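Local atomic coordinates of 3-deoxy-d-manno-octulosonic-acid transferase (Acinetobacter baumannii, PDB entry 4BFC), a protein that probably transfers Kdo from the sugar nucleotide CMP-Kdo to a lipid A precursor in lipopolysaccharide assembly, the donor being bound by this C-terminal domain. Residues A[47-52]-A[77-82]; A[52-57]-A[136-141]; A[156-161]-A[180-185]. All blocks are in the same frame, centred on the assembly; numbering follows the deposited sequence.

Contact 1 (A[47-52]-A[77-82]). With BME (beta-mercaptoethanol), chain D; SO4 (sulfate ion), chain B.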
loop_
_atom_site.group_PDB
_atom_site.type_symbol
_atom_site.label_atom_id
_atom_site.label_comp_id
_atom_site.label_asym_id
_atom_site.label_seq_id
_atom_site.Cartn_x
_atom_site.Cartn_y
_atom_site.Cartn_z
ATOM N N ILE A 47 15.210 9.983 -9.037
ATOM C CA ILE A 47 14.962 8.921 -8.109
ATOM C C ILE A 47 13.424 8.746 -8.057
ATOM O O ILE A 47 12.692 9.685 -7.742
ATOM C CB ILE A 47 15.531 9.067 -6.691
ATOM C CG1 ILE A 47 14.977 10.328 -5.990
ATOM C CG2 ILE A 47 17.065 9.166 -6.749
ATOM C CD1 ILE A 47 15.577 10.642 -4.619
ATOM N N ALA A 48 13.007 7.564 -8.434
ATOM C CA ALA A 48 11.577 7.317 -8.756
ATOM C C ALA A 48 10.999 6.286 -7.849
ATOM O O ALA A 48 11.639 5.280 -7.528
ATOM C CB ALA A 48 11.450 6.869 -10.208
ATOM N N SER A 49 9.744 6.528 -7.440
ATOM C CA SER A 49 9.059 5.585 -6.522
ATOM C C SER A 49 9.840 5.295 -5.233
ATOM O O SER A 49 9.968 4.142 -4.798
ATOM C CB SER A 49 8.685 4.306 -7.247
ATOM O OG SER A 49 7.805 4.616 -8.305
ATOM N N THR A 50 10.348 6.346 -4.623
ATOM C CA THR A 50 11.215 6.234 -3.467
ATOM C C THR A 50 10.411 6.057 -2.190
ATOM O O THR A 50 9.249 6.490 -2.060
ATOM C CB THR A 50 12.139 7.465 -3.304
ATOM O OG1 THR A 50 11.361 8.659 -3.373
ATOM C CG2 THR A 50 13.202 7.472 -4.444
ATOM N N HIS A 51 11.067 5.397 -1.238
ATOM C CA HIS A 51 10.654 5.220 0.168
ATOM C C HIS A 51 11.721 5.725 1.104
ATOM O O HIS A 51 12.907 5.741 0.705
ATOM C CB HIS A 51 10.493 3.730 0.485
ATOM C CG HIS A 51 9.443 2.990 -0.325
ATOM N ND1 HIS A 51 8.498 2.220 0.263
ATOM C CD2 HIS A 51 9.217 2.917 -1.698
ATOM C CE1 HIS A 51 7.752 1.634 -0.724
ATOM N NE2 HIS A 51 8.180 2.070 -1.894
ATOM N N ALA A 52 11.359 6.039 2.367
ATOM C CA ALA A 52 12.352 6.398 3.399
ATOM C C ALA A 52 13.224 5.151 3.611
ATOM O O ALA A 52 12.708 4.029 3.665
ATOM C CB ALA A 52 11.681 6.771 4.690
ATOM N N VAL A 77 10.638 11.559 -7.026
ATOM C CA VAL A 77 9.228 11.163 -7.187
ATOM C C VAL A 77 8.905 10.167 -6.058
ATOM O O VAL A 77 9.057 8.944 -6.223
ATOM C CB VAL A 77 8.945 10.555 -8.579
ATOM C CG1 VAL A 77 7.418 10.476 -8.802
ATOM C CG2 VAL A 77 9.722 11.265 -9.703
ATOM N N PRO A 78 8.524 10.629 -4.886
ATOM C CA PRO A 78 8.284 9.674 -3.770
ATOM C C PRO A 78 7.071 8.756 -4.098
ATOM O O PRO A 78 6.111 9.149 -4.874
ATOM C CB PRO A 78 7.901 10.600 -2.585
ATOM C CG PRO A 78 8.660 11.855 -2.977
ATOM C CD PRO A 78 8.331 12.026 -4.418
ATOM N N ARG A 79 7.142 7.492 -3.677
ATOM C CA ARG A 79 6.085 6.517 -4.007
ATOM C C ARG A 79 4.740 6.896 -3.409
ATOM O O ARG A 79 3.688 6.723 -4.028
ATOM C CB ARG A 79 6.550 5.156 -3.438
ATOM C CG ARG A 79 5.509 4.036 -3.634
ATOM C CD ARG A 79 5.242 3.790 -5.111
ATOM N NE ARG A 79 4.340 2.640 -5.309
ATOM C CZ ARG A 79 3.808 2.283 -6.441
ATOM N NH1 ARG A 79 4.049 2.994 -7.545
ATOM N NH2 ARG A 79 3.081 1.128 -6.467
ATOM N N HIS A 80 4.786 7.401 -2.180
ATOM C CA HIS A 80 3.569 7.669 -1.439
ATOM C C HIS A 80 3.252 9.134 -1.342
ATOM O O HIS A 80 3.972 9.918 -0.686
ATOM C CB HIS A 80 3.631 7.071 -0.061
ATOM C CG HIS A 80 3.973 5.606 -0.058
ATOM N ND1 HIS A 80 5.243 5.165 0.131
ATOM C CD2 HIS A 80 3.201 4.502 -0.353
ATOM C CE1 HIS A 80 5.239 3.809 0.002
ATOM N NE2 HIS A 80 3.977 3.414 -0.249
ATOM N N PRO A 81 2.097 9.557 -1.941
ATOM C CA PRO A 81 1.787 11.002 -1.843
ATOM C C PRO A 81 1.735 11.660 -0.456
ATOM O O PRO A 81 2.051 12.893 -0.315
ATOM C CB PRO A 81 0.474 11.136 -2.641
ATOM C CG PRO A 81 0.612 10.043 -3.662
ATOM C CD PRO A 81 1.175 8.883 -2.862
ATOM N N GLU A 82 1.379 10.884 0.596
ATOM C CA GLU A 82 1.270 11.447 1.914
ATOM C C GLU A 82 2.655 11.933 2.397
ATOM O O GLU A 82 2.727 12.811 3.207
ATOM C CB GLU A 82 0.640 10.475 2.935
ATOM C CG GLU A 82 1.439 9.221 3.201
ATOM C CD GLU A 82 1.033 8.509 4.544
ATOM O OE1 GLU A 82 0.275 9.083 5.322
ATOM O OE2 GLU A 82 1.578 7.436 4.764
HETATM C C1 BME D . -1.510 8.384 -0.039
HETATM C C2 BME D . -2.245 9.545 0.507
HETATM O O1 BME D . -0.147 8.399 0.386
HETATM S S2 BME D . -2.874 9.080 2.141
HETATM S S SO4 B . 3.925 0.241 -1.876
HETATM O O1 SO4 B . 3.118 -1.011 -2.102
HETATM O O2 SO4 B . 5.358 -0.104 -2.078
HETATM O O3 SO4 B . 3.830 0.819 -0.502
HETATM O O4 SO4 B . 3.536 1.128 -2.952
HETATM O O HOH W 1 5.322 5.695 -8.015
HETATM O O HOH W 2 7.202 7.086 -0.412
#
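His80 turns the edge of its ring toward one face of His51 in a T-shaped pair, centroids 4.8 Å apart and planes at 84°, with CE1 of His80 lying over CE1 of His51 at 3.4 Å. The CG methylene of Arg79 sits against one face of the His80 ring, offset toward its rim. At their edges both imidazoles look to the same sulfate: His80 NE2 donates to its O3 over 2.6 Å, while O2 lies in the plane of the His51 ring, close to CE1. His51 NE2 is itself engaged by His145 NE2. Arg79 runs alongside His51; its CG stands anti to the backbone N and the chain then bends at chi2 (62°), which carries NE to sulfate O4 for a nearly straight 2.9 Å bond. The sulfate probably comes from the crystallisation liquor, yet two basic side chains closing on it suggest an anion pocket in this CMP-Kdo-binding domain. All this hangs from the C-terminal ends of two adjacent parallel strands, the first and last elements of the beta-alpha-beta unit 43-50, 54-68, 72-78. Val77 N reaches Ile47 O at 2.9 Å, but the register slips by one residue between the Ala48-Val77 and Thr50-Pro78 pairs, a beta bulge where the 47-52 chain turns its corner at Ser49. Past the bulge, Arg79 N donates to a lone pair of Thr50 O at 2.8 Å and 173°. A water donates a second bond to that oxygen and also joins His80 N and ND1. Thr50 OG1 passes over Pro78 CA on its way to a hydrogen bond with Glu55. A second water ties Ser49 OG to Arg79 NH1, entering the guanidinium at its edge, 3.0 Å from NH1.

Contact 2 (A[52-57]-A[136-141])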
loop_
_atom_site.group_PDB
_atom_site.type_symbol
_atom_site.label_atom_id
_atom_site.label_comp_id
_atom_site.label_asym_id
_atom_site.label_seq_id
_atom_site.Cartn_x
_atom_site.Cartn_y
_atom_site.Cartn_z
ATOM N N ALA A 52 11.359 6.039 2.367
ATOM C CA ALA A 52 12.352 6.398 3.399
ATOM C C ALA A 52 13.224 5.151 3.611
ATOM O O ALA A 52 12.708 4.029 3.665
ATOM C CB ALA A 52 11.681 6.771 4.690
ATOM N N PRO A 53 14.541 5.311 3.756
ATOM C CA PRO A 53 15.382 6.536 3.877
ATOM C C PRO A 53 16.104 6.829 2.547
ATOM O O PRO A 53 17.134 7.532 2.512
ATOM C CB PRO A 53 16.405 6.094 4.936
ATOM C CG PRO A 53 16.670 4.704 4.555
ATOM C CD PRO A 53 15.322 4.112 4.137
ATOM N N GLU A 54 15.550 6.348 1.455
ATOM C CA GLU A 54 16.218 6.448 0.113
ATOM C C GLU A 54 16.435 7.922 -0.319
ATOM O O GLU A 54 17.483 8.215 -0.899
ATOM C CB GLU A 54 15.450 5.722 -0.958
ATOM C CG GLU A 54 15.345 4.224 -0.749
ATOM C CD GLU A 54 14.546 3.529 -1.846
ATOM O OE1 GLU A 54 13.455 4.062 -2.257
ATOM O OE2 GLU A 54 15.005 2.488 -2.356
ATOM N N GLU A 55 15.436 8.813 -0.147
ATOM C CA GLU A 55 15.596 10.223 -0.509
ATOM C C GLU A 55 16.738 10.856 0.303
ATOM O O GLU A 55 17.633 11.466 -0.339
ATOM C CB GLU A 55 14.349 11.071 -0.376
ATOM C CG GLU A 55 13.088 10.570 -1.133
ATOM C CD GLU A 55 12.222 9.716 -0.239
ATOM O OE1 GLU A 55 12.483 9.545 0.987
ATOM O OE2 GLU A 55 11.221 9.203 -0.758
ATOM N N GLN A 56 16.694 10.715 1.633
ATOM C CA GLN A 56 17.758 11.218 2.502
ATOM C C GLN A 56 19.127 10.682 2.007
ATOM O O GLN A 56 20.078 11.500 1.792
ATOM C CB GLN A 56 17.475 10.818 3.939
ATOM C CG GLN A 56 18.544 11.280 4.916
ATOM C CD GLN A 56 18.488 12.775 5.076
ATOM O OE1 GLN A 56 17.427 13.329 5.329
ATOM N NE2 GLN A 56 19.637 13.448 4.914
ATOM N N GLN A 57 19.238 9.353 1.851
ATOM C CA GLN A 57 20.548 8.721 1.578
ATOM C C GLN A 57 21.115 9.088 0.233
ATOM O O GLN A 57 22.329 9.422 0.121
ATOM C CB GLN A 57 20.545 7.197 1.750
ATOM C CG GLN A 57 20.208 6.708 3.181
ATOM C CD GLN A 57 20.217 5.201 3.311
ATOM O OE1 GLN A 57 20.337 4.680 4.426
ATOM N NE2 GLN A 57 20.035 4.493 2.233
ATOM N N GLY A 136 12.161 1.866 -3.522
ATOM C CA GLY A 136 11.634 0.678 -2.855
ATOM C C GLY A 136 12.666 -0.445 -2.769
ATOM O O GLY A 136 12.319 -1.571 -2.426
ATOM N N SER A 137 13.942 -0.137 -3.030
ATOM C CA SER A 137 14.934 -1.192 -3.306
ATOM C C SER A 137 16.222 -1.053 -2.460
ATOM O O SER A 137 16.978 -2.043 -2.427
ATOM C CB SER A 137 15.269 -1.292 -4.809
ATOM O OG SER A 137 15.840 -0.039 -5.332
ATOM N N LEU A 138 16.427 0.135 -1.863
ATOM C CA LEU A 138 17.466 0.357 -0.808
ATOM C C LEU A 138 16.920 0.302 0.613
ATOM O O LEU A 138 17.683 0.010 1.531
ATOM C CB LEU A 138 18.277 1.638 -1.070
ATOM C CG LEU A 138 19.256 1.678 -2.227
ATOM C CD1 LEU A 138 19.657 3.130 -2.437
ATOM C CD2 LEU A 138 20.440 0.812 -1.840
ATOM N N ASN A 139 15.613 0.604 0.830
ATOM C CA ASN A 139 15.042 0.410 2.128
ATOM C C ASN A 139 14.959 -1.043 2.555
ATOM O O ASN A 139 15.241 -1.960 1.770
ATOM C CB ASN A 139 13.669 1.118 2.235
ATOM C CG ASN A 139 12.696 0.643 1.200
ATOM O OD1 ASN A 139 13.004 0.523 -0.010
ATOM N ND2 ASN A 139 11.496 0.333 1.655
ATOM N N GLU A 140 14.638 -1.225 3.857
ATOM C CA GLU A 140 14.444 -2.572 4.440
ATOM C C GLU A 140 13.001 -2.655 4.895
ATOM O O GLU A 140 12.513 -1.745 5.518
ATOM C CB GLU A 140 15.296 -2.769 5.681
ATOM C CG GLU A 140 16.777 -2.721 5.434
ATOM C CD GLU A 140 17.334 -4.032 4.914
ATOM O OE1 GLU A 140 16.624 -5.066 4.791
ATOM O OE2 GLU A 140 18.532 -4.018 4.619
ATOM N N PRO A 141 12.342 -3.759 4.585
ATOM C CA PRO A 141 12.941 -4.876 3.888
ATOM C C PRO A 141 13.018 -4.643 2.372
ATOM O O PRO A 141 13.568 -5.493 1.637
ATOM C CB PRO A 141 11.983 -6.053 4.179
ATOM C CG PRO A 141 10.708 -5.420 4.569
ATOM C CD PRO A 141 10.998 -4.048 5.125
#
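Glu54 OE2 is gripped by two consecutive backbone amides, Leu138 N at 2.8 Å on its anti side and Ser137 N at 2.9 Å on its syn side, the latter donor lying 32° out of the carboxylate plane. The other oxygen, OE1, takes Gly136 N at 2.8 Å and also His51 N. Four N-H groups thus fix the carboxylate's rotation, and they would be expected to stabilise its negative charge. Its chain extends straight beyond CG (chi2 179°), long enough to span from the first turn of helix 54-68 into the curl of the loop. That curl needs Gly136, whose positive phi of 70° would jam a CB against the preceding carbonyl oxygen. Beside the polar grip, Leu138 CB rests against Glu54 CG at 3.9 Å. Nearer the start of the 52-57 segment, Asn139 CB packs on Ala52 O at 3.4 Å and lies near CD of Pro53, the helix N-cap, which follows a cis peptide bond. Asn139 N is buried here without a partner in the model. The contact thus pins the start of helix 54-68 to the loop leaving strand 131-134: Phe133 of that strand touches both Glu54 and Leu138, and Val188 of helix 185-197 packs on Leu138.

Contact 3 (A[156-161]-A[180-185]); sequences PTVVGP and LIAQDA
Val158 and Leu180 pair across two parallel strands, 157-159 and 180-181, which with helix 167-175 make a beta-alpha-beta unit at one end of this chain's sheet. From CB, which lies near Leu180 O, the Val158 side chain forks. CG1, anti to the backbone N (chi1 -177°), passes the same oxygen and meets Ala182 CB at 3.7 Å; CG2 goes to Leu180 CB at 4.1 Å. Ile191 of helix 185-197 covers this face, touching both Val158 and Leu180. The backbones are laced by three bonds: Leu180 N to Thr157 O at 3.0 Å, Val159 N to Leu180 O at 2.9 Å, and Ala182 N to Val159 O at 2.8 Å. Leu180 O also receives the CA-H of Val158.

On the opposite face Val159 sits beside Ile181. A chi2 of -74° folds the isoleucine's CD1 onto Val159 CG2, only 3.3 Å away, tighter than ordinary van der Waals contact. Farther along, the strands give way to loop, and the Pro161 ring crosses the amide end of Gln183, whose chain is bent at chi2. Ala182 O is buried without a hydrogen-bond partner in the model; what it meets instead is carbon, Gly160 CA at 3.4 Å with its C-H aimed at the oxygen, and Pro161 CD at 3.2 Å.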
loop_
_atom_site.group_PDB
_atom_site.type_symbol
_atom_site.label_atom_id
_atom_site.label_comp_id
_atom_site.label_asym_id
_atom_site.label_seq_id
_atom_site.Cartn_x
_atom_site.Cartn_y
_atom_site.Cartn_z
ATOM N N PRO A 156 18.773 4.646 -18.853
ATOM C CA PRO A 156 19.613 3.772 -18.014
ATOM C C PRO A 156 19.121 3.692 -16.559
ATOM O O PRO A 156 18.818 4.720 -15.947
ATOM C CB PRO A 156 20.991 4.396 -18.097
ATOM C CG PRO A 156 20.953 5.288 -19.288
ATOM C CD PRO A 156 19.552 5.732 -19.478
ATOM N N THR A 157 18.967 2.465 -16.032
ATOM C CA THR A 157 18.216 2.236 -14.761
ATOM C C THR A 157 19.056 1.541 -13.688
ATOM O O THR A 157 19.729 0.526 -13.952
ATOM C CB THR A 157 16.921 1.438 -15.027
ATOM O OG1 THR A 157 16.122 2.190 -15.953
ATOM C CG2 THR A 157 16.065 1.180 -13.694
ATOM N N VAL A 158 19.069 2.114 -12.501
ATOM C CA VAL A 158 19.714 1.515 -11.334
ATOM C C VAL A 158 18.668 1.076 -10.328
ATOM O O VAL A 158 17.684 1.793 -10.129
ATOM C CB VAL A 158 20.677 2.535 -10.669
ATOM C CG1 VAL A 158 21.427 1.944 -9.477
ATOM C CG2 VAL A 158 21.623 3.216 -11.698
ATOM N N VAL A 159 18.835 -0.103 -9.735
ATOM C CA VAL A 159 18.062 -0.519 -8.568
ATOM C C VAL A 159 18.972 -0.927 -7.433
ATOM O O VAL A 159 20.141 -1.271 -7.668
ATOM C CB VAL A 159 17.009 -1.647 -8.891
ATOM C CG1 VAL A 159 16.003 -1.144 -9.919
ATOM C CG2 VAL A 159 17.699 -2.930 -9.343
ATOM N N GLY A 160 18.480 -0.841 -6.193
ATOM C CA GLY A 160 19.114 -1.399 -5.033
ATOM C C GLY A 160 18.979 -2.917 -5.029
ATOM O O GLY A 160 18.339 -3.485 -5.901
ATOM N N PRO A 161 19.536 -3.561 -3.976
ATOM C CA PRO A 161 19.626 -5.036 -3.973
ATOM C C PRO A 161 18.320 -5.704 -3.568
ATOM O O PRO A 161 18.106 -6.900 -3.894
ATOM C CB PRO A 161 20.716 -5.318 -2.925
ATOM C CG PRO A 161 21.072 -4.040 -2.294
ATOM C CD PRO A 161 20.250 -2.925 -2.872
ATOM N N LEU A 180 21.523 -1.846 -13.884
ATOM C CA LEU A 180 22.602 -1.670 -12.950
ATOM C C LEU A 180 22.158 -1.862 -11.516
ATOM O O LEU A 180 21.176 -1.268 -11.020
ATOM C CB LEU A 180 23.293 -0.296 -13.140
ATOM C CG LEU A 180 23.791 -0.155 -14.610
ATOM C CD1 LEU A 180 23.947 1.311 -14.965
ATOM C CD2 LEU A 180 25.114 -0.840 -14.779
ATOM N N ILE A 181 22.865 -2.726 -10.808
ATOM C CA ILE A 181 22.565 -2.936 -9.412
ATOM C C ILE A 181 23.507 -2.191 -8.440
ATOM O O ILE A 181 24.764 -2.357 -8.439
ATOM C CB ILE A 181 22.536 -4.469 -9.088
ATOM C CG1 ILE A 181 21.692 -5.190 -10.134
ATOM C CG2 ILE A 181 22.097 -4.685 -7.659
ATOM C CD1 ILE A 181 20.181 -4.968 -9.988
ATOM N N ALA A 182 22.926 -1.289 -7.667
ATOM C CA ALA A 182 23.632 -0.603 -6.581
ATOM C C ALA A 182 23.555 -1.258 -5.221
ATOM O O ALA A 182 22.483 -1.565 -4.712
ATOM C CB ALA A 182 23.230 0.865 -6.456
ATOM N N GLN A 183 24.666 -1.365 -4.520
ATOM C CA GLN A 183 24.590 -1.876 -3.138
ATOM C C GLN A 183 24.169 -0.851 -2.074
ATOM O O GLN A 183 23.611 -1.238 -1.025
ATOM C CB GLN A 183 25.953 -2.598 -2.732
ATOM C CG GLN A 183 26.270 -3.810 -3.624
ATOM C CD GLN A 183 25.181 -4.862 -3.595
ATOM O OE1 GLN A 183 24.739 -5.344 -4.634
ATOM N NE2 GLN A 183 24.731 -5.211 -2.402
ATOM N N ASP A 184 24.401 0.442 -2.311
ATOM C CA ASP A 184 24.070 1.521 -1.385
ATOM C C ASP A 184 23.937 2.851 -2.176
ATOM O O ASP A 184 24.142 2.844 -3.398
ATOM C CB ASP A 184 25.042 1.675 -0.208
ATOM C CG ASP A 184 26.497 1.853 -0.681
ATOM O OD1 ASP A 184 26.755 2.342 -1.808
ATOM O OD2 ASP A 184 27.373 1.481 0.103
ATOM N N ALA A 185 23.533 3.904 -1.466
ATOM C CA ALA A 185 23.227 5.234 -2.051
ATOM C C ALA A 185 24.476 5.832 -2.703
ATOM O O ALA A 185 24.417 6.383 -3.820
ATOM C CB ALA A 185 22.679 6.150 -0.997
#

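How the contacts relate
Contacts 1 and 3 belong to one parallel sheet; contact 2 joins the start of helix 54-68 to a loop that follows one of its strands. Contacts 1 and 3 each join neighbouring strands of a beta-alpha-beta unit, but contact 1 lies on inner strands and runs from a buried bulge out to histidines, an arginine and a sulfate, whereas contact 3, at the outermost strand of this chain, relies on its backbone ladder and mostly apolar side chains. Contact 2, partly buried, replaces strand pairing with one carboxylate holding loop amides. It also bridges the others: it shares Ala52 with contact 1, and its Ser137 OG is probably hydrogen-bonded to Gly160 N of contact 3. Contacts 1 and 3 themselves stay about 7 Å apart at their nearest atoms.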